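Local coordinates for protein fanconi-associated nuclease 1 homolog (Pseudomonas aeruginosa, PDB 5Y7Q) that is a bacterial homologue of Fanconi-associated nuclease 1, a multidomain protein built largely of helices, modelled here with bound DNA and carrying a VRR-NUC domain, at residues Tyr221-Gly232 / Phe424-Phe435; Asp441-Gln449 / Glu513-Arg523. All coordinates share one frame; numbering follows the deposited sequence.

Contact 1 and contact 2 follow one another along the chain: the 221-232/424-435 pairing closes at F435, and the 441-449/513-523 pairing opens a few residues later. Their centres lie about 19 Å apart, yet they touch, A430 CB packing 3.6 Å from D441 OD1. Both draw on the long connection between helix 420-423 and helix 447-450, which first meets the loop between helices 209-215 and 236-253 and then helices 505-517 and 519-522. Segment 513-523 belongs to the VRR-NUC domain. The connection, with the start of helix 447-450, therefore links contact 1, whose nearest atom is about 3 Å from the bound DNA, to helices of the VRR-NUC domain.

Contact 1: residues Tyr221-Gly232 / Phe424-Phe435; sequences YESVEFSADSRG and FAAIPGAFFHPF
V224 and F431 meet at about a right angle, CG2 of V224 standing 3.7 Å from the centroid of the F431 ring and only 11° off its normal, a CH-pi contact. The V224 torsion (chi1 -177°) puts CG1 anti to the backbone N and turns CG2 onto that face, while CG1 packs 3.9 Å from A426 CB. The F226 ring lies with one face over the 431-432 backbone, its CD1 3.9 Å from F431 CB. F431 O also accepts a hydrogen bond from S230 OG at 3.1 Å, the hydroxyl standing above the carbonyl plane. Three further CH-pi contacts extend the interface: E222 CB lies over a face of F424, G232 CA sits 3.6 Å from the F432 ring centroid, and F435 CA is 3.8 Å from that of Y221. The edge of F435 points at the face of Y221 in an offset edge-to-face pair, planes at 87°.

In the outer shell, W420 binds the E222 carboxylate, D60 pairs with R231, and W53 and R57 of helix 42-57 pack on F226. Two irregular loops of this FAN1-family protein are thus joined by aromatic rings whose faces receive aliphatic groups and backbone, reaching a thymine base of the bound DNA at Y221.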
loop_
_atom_site.group_PDB
_atom_site.type_symbol
_atom_site.label_atom_id
_atom_site.label_comp_id
_atom_site.label_asym_id
_atom_site.label_seq_id
_atom_site.Cartn_x
_atom_site.Cartn_y
_atom_site.Cartn_z
ATOM N N TYR A 221 -1.546 -17.514 -2.243
ATOM C CA TYR A 221 -2.750 -16.761 -2.544
ATOM C C TYR A 221 -3.929 -17.700 -2.677
ATOM O O TYR A 221 -3.777 -18.840 -3.120
ATOM C CB TYR A 221 -2.597 -15.974 -3.839
ATOM C CG TYR A 221 -1.541 -14.880 -3.794
ATOM C CD1 TYR A 221 -0.229 -15.121 -4.235
ATOM C CD2 TYR A 221 -1.859 -13.602 -3.336
ATOM C CE1 TYR A 221 0.728 -14.124 -4.205
ATOM C CE2 TYR A 221 -0.916 -12.614 -3.301
ATOM C CZ TYR A 221 0.373 -12.877 -3.744
ATOM O OH TYR A 221 1.296 -11.869 -3.701
ATOM N N GLU A 222 -5.111 -17.206 -2.290
ATOM C CA GLU A 222 -6.325 -18.004 -2.424
ATOM C C GLU A 222 -6.708 -18.119 -3.889
ATOM O O GLU A 222 -6.582 -17.160 -4.654
ATOM C CB GLU A 222 -7.478 -17.399 -1.623
ATOM C CG GLU A 222 -8.864 -18.013 -1.898
ATOM C CD GLU A 222 -9.077 -19.413 -1.306
ATOM O OE1 GLU A 222 -8.413 -20.394 -1.729
ATOM O OE2 GLU A 222 -9.943 -19.540 -0.421
ATOM N N SER A 223 -7.144 -19.310 -4.286
ATOM C CA SER A 223 -7.498 -19.580 -5.673
ATOM C C SER A 223 -8.977 -19.290 -5.866
ATOM O O SER A 223 -9.818 -19.886 -5.192
ATOM C CB SER A 223 -7.176 -21.026 -6.041
ATOM O OG SER A 223 -8.357 -21.721 -6.384
ATOM N N VAL A 224 -9.296 -18.350 -6.748
ATOM C CA VAL A 224 -10.673 -18.064 -7.127
ATOM C C VAL A 224 -10.869 -18.539 -8.552
ATOM O O VAL A 224 -9.975 -18.385 -9.396
ATOM C CB VAL A 224 -11.017 -16.569 -7.028
ATOM C CG1 VAL A 224 -12.472 -16.350 -7.352
ATOM C CG2 VAL A 224 -10.680 -16.037 -5.671
ATOM N N GLU A 225 -12.033 -19.116 -8.823
ATOM C CA GLU A 225 -12.403 -19.440 -10.194
ATOM C C GLU A 225 -13.247 -18.287 -10.721
ATOM O O GLU A 225 -14.387 -18.093 -10.291
ATOM C CB GLU A 225 -13.120 -20.789 -10.269
ATOM C CG GLU A 225 -12.205 -22.027 -9.976
ATOM C CD GLU A 225 -10.780 -21.954 -10.609
ATOM O OE1 GLU A 225 -9.872 -21.304 -10.030
ATOM O OE2 GLU A 225 -10.555 -22.562 -11.680
ATOM N N PHE A 226 -12.675 -17.521 -11.653
ATOM C CA PHE A 226 -13.273 -16.315 -12.204
ATOM C C PHE A 226 -13.451 -16.484 -13.707
ATOM O O PHE A 226 -12.855 -17.366 -14.331
ATOM C CB PHE A 226 -12.423 -15.074 -11.908
ATOM C CG PHE A 226 -10.949 -15.293 -12.092
ATOM C CD1 PHE A 226 -10.150 -15.646 -11.012
ATOM C CD2 PHE A 226 -10.358 -15.156 -13.342
ATOM C CE1 PHE A 226 -8.781 -15.860 -11.174
ATOM C CE2 PHE A 226 -8.989 -15.369 -13.522
ATOM C CZ PHE A 226 -8.196 -15.726 -12.429
ATOM N N SER A 227 -14.295 -15.629 -14.279
ATOM C CA SER A 227 -14.655 -15.758 -15.683
ATOM C C SER A 227 -13.432 -15.597 -16.578
ATOM O O SER A 227 -12.538 -14.793 -16.303
ATOM C CB SER A 227 -15.716 -14.721 -16.054
ATOM O OG SER A 227 -15.238 -13.409 -15.821
ATOM N N ALA A 228 -13.401 -16.370 -17.665
ATOM C CA ALA A 228 -12.322 -16.258 -18.638
ATOM C C ALA A 228 -12.320 -14.923 -19.370
ATOM O O ALA A 228 -11.361 -14.642 -20.095
ATOM C CB ALA A 228 -12.402 -17.398 -19.652
ATOM N N ASP A 229 -13.366 -14.110 -19.226
ATOM C CA ASP A 229 -13.380 -12.761 -19.769
ATOM C C ASP A 229 -13.031 -11.689 -18.739
ATOM O O ASP A 229 -13.101 -10.495 -19.057
ATOM C CB ASP A 229 -14.740 -12.459 -20.392
ATOM C CG ASP A 229 -14.613 -11.743 -21.721
ATOM O OD1 ASP A 229 -14.759 -12.410 -22.772
ATOM O OD2 ASP A 229 -14.347 -10.519 -21.708
ATOM N N SER A 230 -12.675 -12.084 -17.516
ATOM C CA SER A 230 -12.386 -11.136 -16.445
ATOM C C SER A 230 -11.014 -10.498 -16.646
ATOM O O SER A 230 -10.034 -11.196 -16.937
ATOM C CB SER A 230 -12.446 -11.847 -15.091
ATOM O OG SER A 230 -12.291 -10.940 -14.015
ATOM N N ARG A 231 -10.948 -9.169 -16.509
ATOM C CA ARG A 231 -9.672 -8.459 -16.607
ATOM C C ARG A 231 -9.741 -7.114 -15.889
ATOM O O ARG A 231 -10.814 -6.525 -15.701
ATOM C CB ARG A 231 -9.237 -8.249 -18.066
ATOM C CG ARG A 231 -10.368 -8.269 -19.074
ATOM C CD ARG A 231 -10.519 -6.950 -19.779
ATOM N NE ARG A 231 -10.582 -7.111 -21.230
ATOM C CZ ARG A 231 -11.063 -6.201 -22.070
ATOM N NH1 ARG A 231 -11.543 -5.057 -21.610
ATOM N NH2 ARG A 231 -11.065 -6.443 -23.372
ATOM N N GLY A 232 -8.555 -6.627 -15.531
ATOM C CA GLY A 232 -8.398 -5.358 -14.865
ATOM C C GLY A 232 -8.991 -4.182 -15.606
ATOM O O GLY A 232 -9.844 -3.471 -15.069
ATOM N N PHE A 424 -13.883 -13.517 -0.683
ATOM C CA PHE A 424 -13.288 -14.130 -1.866
ATOM C C PHE A 424 -14.309 -14.585 -2.912
ATOM O O PHE A 424 -13.984 -15.431 -3.755
ATOM C CB PHE A 424 -12.374 -15.279 -1.448
ATOM C CG PHE A 424 -11.119 -14.798 -0.807
ATOM C CD1 PHE A 424 -10.087 -14.303 -1.577
ATOM C CD2 PHE A 424 -10.983 -14.778 0.569
ATOM C CE1 PHE A 424 -8.944 -13.845 -0.983
ATOM C CE2 PHE A 424 -9.832 -14.294 1.161
ATOM C CZ PHE A 424 -8.826 -13.838 0.393
ATOM N N ALA A 425 -15.555 -14.147 -2.813
ATOM C CA ALA A 425 -16.525 -14.554 -3.818
ATOM C C ALA A 425 -16.108 -14.056 -5.197
ATOM O O ALA A 425 -15.474 -13.011 -5.340
ATOM C CB ALA A 425 -17.916 -14.034 -3.465
ATOM N N ALA A 426 -16.543 -14.794 -6.213
ATOM C CA ALA A 426 -16.157 -14.680 -7.618
ATOM C C ALA A 426 -16.993 -13.625 -8.342
ATOM O O ALA A 426 -17.352 -13.808 -9.510
ATOM C CB ALA A 426 -16.252 -16.037 -8.316
ATOM N N ILE A 427 -17.476 -12.636 -7.598
ATOM C CA ILE A 427 -18.177 -11.465 -8.133
ATOM C C ILE A 427 -17.428 -10.937 -9.353
ATOM O O ILE A 427 -16.207 -10.731 -9.282
ATOM C CB ILE A 427 -18.282 -10.375 -7.049
ATOM C CG1 ILE A 427 -18.993 -10.918 -5.813
ATOM C CG2 ILE A 427 -18.972 -9.128 -7.569
ATOM C CD1 ILE A 427 -20.470 -11.219 -6.043
ATOM N N PRO A 428 -18.090 -10.722 -10.489
ATOM C CA PRO A 428 -17.341 -10.383 -11.710
ATOM C C PRO A 428 -16.497 -9.127 -11.538
ATOM O O PRO A 428 -16.909 -8.152 -10.903
ATOM C CB PRO A 428 -18.443 -10.204 -12.761
ATOM C CG PRO A 428 -19.463 -11.197 -12.347
ATOM C CD PRO A 428 -19.477 -11.110 -10.805
ATOM N N GLY A 429 -15.286 -9.183 -12.097
ATOM C CA GLY A 429 -14.306 -8.124 -11.989
ATOM C C GLY A 429 -13.579 -8.039 -10.661
ATOM O O GLY A 429 -12.788 -7.104 -10.471
ATOM N N ALA A 430 -13.844 -8.951 -9.722
ATOM C CA ALA A 430 -13.159 -8.891 -8.437
ATOM C C ALA A 430 -11.795 -9.560 -8.464
ATOM O O ALA A 430 -10.897 -9.126 -7.733
ATOM C CB ALA A 430 -14.024 -9.508 -7.343
ATOM N N PHE A 431 -11.625 -10.622 -9.257
ATOM C CA PHE A 431 -10.348 -11.324 -9.395
ATOM C C PHE A 431 -10.097 -11.619 -10.875
ATOM O O PHE A 431 -10.917 -12.280 -11.528
ATOM C CB PHE A 431 -10.333 -12.627 -8.585
ATOM C CG PHE A 431 -10.750 -12.470 -7.142
ATOM C CD1 PHE A 431 -9.794 -12.453 -6.127
ATOM C CD2 PHE A 431 -12.091 -12.372 -6.786
ATOM C CE1 PHE A 431 -10.163 -12.314 -4.777
ATOM C CE2 PHE A 431 -12.465 -12.221 -5.423
ATOM C CZ PHE A 431 -11.491 -12.191 -4.420
ATOM N N PHE A 432 -9.020 -11.043 -11.426
ATOM C CA PHE A 432 -8.551 -11.336 -12.776
ATOM C C PHE A 432 -7.195 -12.059 -12.889
ATOM O O PHE A 432 -6.662 -12.152 -14.008
ATOM C CB PHE A 432 -8.552 -10.060 -13.616
ATOM C CG PHE A 432 -8.219 -8.837 -12.854
ATOM C CD1 PHE A 432 -6.940 -8.313 -12.905
ATOM C CD2 PHE A 432 -9.182 -8.198 -12.092
ATOM C CE1 PHE A 432 -6.626 -7.181 -12.210
ATOM C CE2 PHE A 432 -8.867 -7.066 -11.376
ATOM C CZ PHE A 432 -7.589 -6.552 -11.438
ATOM N N HIS A 433 -6.570 -12.500 -11.798
ATOM C CA HIS A 433 -5.333 -13.266 -11.934
ATOM C C HIS A 433 -5.072 -14.030 -10.631
ATOM O O HIS A 433 -5.764 -13.822 -9.629
ATOM C CB HIS A 433 -4.155 -12.343 -12.293
ATOM C CG HIS A 433 -4.009 -11.173 -11.373
ATOM N ND1 HIS A 433 -3.571 -11.297 -10.071
ATOM C CD2 HIS A 433 -4.262 -9.854 -11.560
ATOM C CE1 HIS A 433 -3.552 -10.105 -9.501
ATOM N NE2 HIS A 433 -3.944 -9.209 -10.390
ATOM N N PRO A 434 -4.071 -14.917 -10.610
ATOM C CA PRO A 434 -3.874 -15.792 -9.444
ATOM C C PRO A 434 -3.354 -15.116 -8.188
ATOM O O PRO A 434 -3.208 -15.809 -7.178
ATOM C CB PRO A 434 -2.853 -16.819 -9.950
ATOM C CG PRO A 434 -2.998 -16.814 -11.368
ATOM C CD PRO A 434 -3.288 -15.408 -11.755
ATOM N N PHE A 435 -2.902 -13.866 -8.261
ATOM C CA PHE A 435 -2.102 -13.220 -7.221
ATOM C C PHE A 435 -2.816 -12.158 -6.371
ATOM O O PHE A 435 -2.130 -11.340 -5.754
ATOM C CB PHE A 435 -0.839 -12.668 -7.862
ATOM C CG PHE A 435 -0.112 -13.705 -8.669
ATOM C CD1 PHE A 435 0.670 -14.662 -8.039
ATOM C CD2 PHE A 435 -0.271 -13.773 -10.035
ATOM C CE1 PHE A 435 1.317 -15.635 -8.766
ATOM C CE2 PHE A 435 0.370 -14.746 -10.768
ATOM C CZ PHE A 435 1.172 -15.679 -10.134
#

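Contact 2: residues Asp441-Gln449 / Glu513-Arg523; sequences DLHSADFRQ and ERLLEDIPGNR
R448 and E513 approach at about a right angle as side chains, yet their flat ends lie nearly coplanar, guanidinium and carboxylate planes being 16° apart. The carboxylate comes to the guanidinium edge and forms a salt bridge through NH2 and OE2; their modelled separation is very short, so its exact length carries little weight. L516 covers one face of the same guanidinium, its CD1 3.6 Å from R448 NE. R448 reaches this place with CG anti to the backbone N (chi1 -156°) and bends at chi2 and chi3, so that its aliphatic part also passes L516, CG lying 3.8 Å from CD1. F455 and L459 of helix 452-460 also touch the arginine.

These contacts set the start of helix 447-450 against the end of helix 505-517, the latter a helix of the VRR-NUC domain. That helix ends at D518, which is also the N-cap of helix 519-522: D518 OD1 accepts from G521 N at 3.2 Å.

I519, directly after this cap, crosses both L442 and F447 at about right angles, its CD1 3.7 Å from L442 CD1 and 4.2 Å from F447 CE2. L516 CD2 approaches the F447 edge. H443 slides past P520 in the opposite direction, presenting its ring edge, with ND1 3.4 Å from P520 CD. The R523 guanidinium meets that imidazole edge to edge, their planes 39° apart, while F485 packs against both I519 and R523.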
loop_
_atom_site.group_PDB
_atom_site.type_symbol
_atom_site.label_atom_id
_atom_site.label_comp_id
_atom_site.label_asym_id
_atom_site.label_seq_id
_atom_site.Cartn_x
_atom_site.Cartn_y
_atom_site.Cartn_z
ATOM N N ASP A 441 -12.622 -4.651 -5.643
ATOM C CA ASP A 441 -13.659 -3.729 -5.200
ATOM C C ASP A 441 -13.714 -3.566 -3.679
ATOM O O ASP A 441 -14.612 -2.877 -3.184
ATOM C CB ASP A 441 -15.038 -4.152 -5.737
ATOM C CG ASP A 441 -15.444 -5.558 -5.320
ATOM O OD1 ASP A 441 -14.608 -6.476 -5.407
ATOM O OD2 ASP A 441 -16.613 -5.749 -4.918
ATOM N N LEU A 442 -12.767 -4.161 -2.937
ATOM C CA LEU A 442 -12.838 -4.179 -1.473
ATOM C C LEU A 442 -13.125 -2.810 -0.872
ATOM O O LEU A 442 -13.809 -2.721 0.158
ATOM C CB LEU A 442 -11.530 -4.716 -0.882
ATOM C CG LEU A 442 -11.403 -4.711 0.642
ATOM C CD1 LEU A 442 -12.458 -5.602 1.283
ATOM C CD2 LEU A 442 -10.020 -5.140 1.077
ATOM N N HIS A 443 -12.602 -1.736 -1.474
ATOM C CA HIS A 443 -12.835 -0.389 -0.967
ATOM C C HIS A 443 -13.937 0.362 -1.706
ATOM O O HIS A 443 -14.203 1.523 -1.373
ATOM C CB HIS A 443 -11.527 0.400 -0.961
ATOM C CG HIS A 443 -10.571 -0.068 0.094
ATOM N ND1 HIS A 443 -10.841 0.046 1.443
ATOM C CD2 HIS A 443 -9.376 -0.702 0.004
ATOM C CE1 HIS A 443 -9.841 -0.472 2.137
ATOM N NE2 HIS A 443 -8.941 -0.933 1.288
ATOM N N SER A 444 -14.609 -0.276 -2.666
ATOM C CA SER A 444 -15.751 0.332 -3.339
ATOM C C SER A 444 -16.935 0.502 -2.374
ATOM O O SER A 444 -17.019 -0.134 -1.317
ATOM C CB SER A 444 -16.168 -0.509 -4.548
ATOM O OG SER A 444 -16.914 0.257 -5.486
ATOM N N ALA A 445 -17.855 1.392 -2.755
ATOM C CA ALA A 445 -18.959 1.743 -1.868
ATOM C C ALA A 445 -19.976 0.607 -1.748
ATOM O O ALA A 445 -20.504 0.347 -0.659
ATOM C CB ALA A 445 -19.628 3.022 -2.369
ATOM N N ASP A 446 -20.287 -0.061 -2.856
ATOM C CA ASP A 446 -21.253 -1.153 -2.874
ATOM C C ASP A 446 -20.597 -2.533 -2.750
ATOM O O ASP A 446 -21.210 -3.537 -3.121
ATOM C CB ASP A 446 -22.161 -1.063 -4.105
ATOM C CG ASP A 446 -21.412 -1.158 -5.400
ATOM O OD1 ASP A 446 -20.163 -1.118 -5.374
ATOM O OD2 ASP A 446 -22.088 -1.261 -6.448
ATOM N N PHE A 447 -19.333 -2.591 -2.324
ATOM C CA PHE A 447 -18.699 -3.875 -2.025
ATOM C C PHE A 447 -19.603 -4.809 -1.231
ATOM O O PHE A 447 -19.756 -5.983 -1.581
ATOM C CB PHE A 447 -17.421 -3.643 -1.233
ATOM C CG PHE A 447 -16.873 -4.890 -0.585
ATOM C CD1 PHE A 447 -16.064 -5.755 -1.288
ATOM C CD2 PHE A 447 -17.137 -5.178 0.740
ATOM C CE1 PHE A 447 -15.541 -6.885 -0.683
ATOM C CE2 PHE A 447 -16.626 -6.317 1.338
ATOM C CZ PHE A 447 -15.826 -7.161 0.630
ATOM N N ARG A 448 -20.194 -4.311 -0.139
ATOM C CA ARG A 448 -21.113 -5.137 0.635
ATOM C C ARG A 448 -22.378 -5.450 -0.153
ATOM O O ARG A 448 -22.849 -6.593 -0.142
ATOM C CB ARG A 448 -21.474 -4.454 1.950
ATOM C CG ARG A 448 -21.915 -5.440 3.033
ATOM C CD ARG A 448 -23.343 -5.206 3.512
ATOM N NE ARG A 448 -23.473 -5.508 4.936
ATOM C CZ ARG A 448 -24.068 -6.587 5.432
ATOM N NH1 ARG A 448 -24.623 -7.484 4.622
ATOM N NH2 ARG A 448 -24.121 -6.761 6.745
ATOM N N GLN A 449 -22.950 -4.451 -0.836
ATOM C CA GLN A 449 -24.176 -4.693 -1.598
ATOM C C GLN A 449 -23.960 -5.770 -2.653
ATOM O O GLN A 449 -24.756 -6.711 -2.755
ATOM C CB GLN A 449 -24.685 -3.402 -2.248
ATOM C CG GLN A 449 -26.167 -3.466 -2.654
ATOM C CD GLN A 449 -26.490 -2.614 -3.876
ATOM O OE1 GLN A 449 -25.608 -1.977 -4.456
ATOM N NE2 GLN A 449 -27.761 -2.614 -4.281
ATOM N N GLU A 513 -20.186 -5.485 11.845
ATOM C CA GLU A 513 -20.971 -4.536 11.072
ATOM C C GLU A 513 -20.317 -3.161 11.053
ATOM O O GLU A 513 -20.412 -2.448 10.043
ATOM C CB GLU A 513 -22.394 -4.457 11.622
ATOM C CG GLU A 513 -23.469 -4.325 10.549
ATOM C CD GLU A 513 -24.106 -5.661 10.179
ATOM O OE1 GLU A 513 -24.715 -6.310 11.062
ATOM O OE2 GLU A 513 -23.990 -6.060 8.998
ATOM N N ARG A 514 -19.634 -2.773 12.134
ATOM C CA ARG A 514 -18.949 -1.480 12.105
ATOM C C ARG A 514 -17.817 -1.480 11.083
ATOM O O ARG A 514 -17.638 -0.505 10.341
ATOM C CB ARG A 514 -18.412 -1.111 13.489
ATOM C CG ARG A 514 -17.893 0.331 13.575
ATOM C CD ARG A 514 -17.398 0.690 14.968
ATOM N NE ARG A 514 -16.160 1.467 14.930
ATOM C CZ ARG A 514 -16.094 2.797 14.959
ATOM N NH1 ARG A 514 -17.209 3.537 15.025
ATOM N NH2 ARG A 514 -14.898 3.382 14.918
ATOM N N LEU A 515 -17.040 -2.565 11.033
ATOM C CA LEU A 515 -15.973 -2.677 10.043
ATOM C C LEU A 515 -16.527 -2.624 8.621
ATOM O O LEU A 515 -16.051 -1.839 7.786
ATOM C CB LEU A 515 -15.198 -3.969 10.280
ATOM C CG LEU A 515 -14.017 -4.197 9.348
ATOM C CD1 LEU A 515 -13.143 -2.938 9.260
ATOM C CD2 LEU A 515 -13.229 -5.379 9.857
ATOM N N LEU A 516 -17.546 -3.448 8.333
ATOM C CA LEU A 516 -18.150 -3.450 6.999
ATOM C C LEU A 516 -18.625 -2.067 6.589
ATOM O O LEU A 516 -18.494 -1.688 5.420
ATOM C CB LEU A 516 -19.329 -4.417 6.931
ATOM C CG LEU A 516 -19.000 -5.849 6.516
ATOM C CD1 LEU A 516 -20.303 -6.617 6.315
ATOM C CD2 LEU A 516 -18.118 -5.905 5.268
ATOM N N GLU A 517 -19.203 -1.312 7.532
ATOM C CA GLU A 517 -19.800 -0.022 7.186
ATOM C C GLU A 517 -18.788 0.885 6.491
ATOM O O GLU A 517 -19.049 1.396 5.396
ATOM C CB GLU A 517 -20.385 0.648 8.436
ATOM C CG GLU A 517 -21.790 0.160 8.818
ATOM C CD GLU A 517 -22.913 0.871 8.047
ATOM O OE1 GLU A 517 -23.480 1.857 8.579
ATOM O OE2 GLU A 517 -23.228 0.450 6.906
ATOM N N ASP A 518 -17.633 1.113 7.115
ATOM C CA ASP A 518 -16.503 1.770 6.461
ATOM C C ASP A 518 -15.275 0.917 6.741
ATOM O O ASP A 518 -14.647 1.065 7.788
ATOM C CB ASP A 518 -16.330 3.194 6.998
ATOM C CG ASP A 518 -15.163 3.951 6.354
ATOM O OD1 ASP A 518 -14.392 3.344 5.578
ATOM O OD2 ASP A 518 -15.018 5.168 6.640
ATOM N N ILE A 519 -14.842 0.130 5.768
ATOM C CA ILE A 519 -13.680 -0.735 5.966
ATOM C C ILE A 519 -12.408 0.081 6.191
ATOM O O ILE A 519 -11.736 -0.130 7.209
ATOM C CB ILE A 519 -13.526 -1.723 4.796
ATOM C CG1 ILE A 519 -14.528 -2.864 4.952
ATOM C CG2 ILE A 519 -12.099 -2.233 4.706
ATOM C CD1 ILE A 519 -14.380 -3.955 3.939
ATOM N N PRO A 520 -12.015 1.003 5.306
ATOM C CA PRO A 520 -10.680 1.604 5.456
ATOM C C PRO A 520 -10.532 2.522 6.651
ATOM O O PRO A 520 -9.398 2.727 7.099
ATOM C CB PRO A 520 -10.480 2.370 4.141
ATOM C CG PRO A 520 -11.827 2.567 3.599
ATOM C CD PRO A 520 -12.629 1.389 4.020
ATOM N N GLY A 521 -11.613 3.093 7.175
ATOM C CA GLY A 521 -11.487 4.013 8.292
ATOM C C GLY A 521 -11.614 3.329 9.633
ATOM O O GLY A 521 -11.206 3.868 10.669
ATOM N N ASN A 522 -12.254 2.164 9.631
ATOM C CA ASN A 522 -12.516 1.406 10.844
ATOM C C ASN A 522 -11.651 0.168 11.053
ATOM O O ASN A 522 -11.825 -0.516 12.060
ATOM C CB ASN A 522 -13.992 1.035 10.878
ATOM C CG ASN A 522 -14.868 2.267 10.966
ATOM O OD1 ASN A 522 -14.484 3.244 11.611
ATOM N ND2 ASN A 522 -16.022 2.250 10.299
ATOM N N ARG A 523 -10.746 -0.175 10.145
ATOM C CA ARG A 523 -9.999 -1.392 10.423
ATOM C C ARG A 523 -8.905 -1.184 11.450
ATOM O O ARG A 523 -8.373 -2.175 11.951
ATOM C CB ARG A 523 -9.407 -1.964 9.144
ATOM C CG ARG A 523 -8.605 -0.980 8.345
ATOM C CD ARG A 523 -8.475 -1.467 6.941
ATOM N NE ARG A 523 -7.895 -2.805 6.879
ATOM C CZ ARG A 523 -7.595 -3.426 5.742
ATOM N NH1 ARG A 523 -7.820 -2.827 4.562
ATOM N NH2 ARG A 523 -7.076 -4.648 5.787
#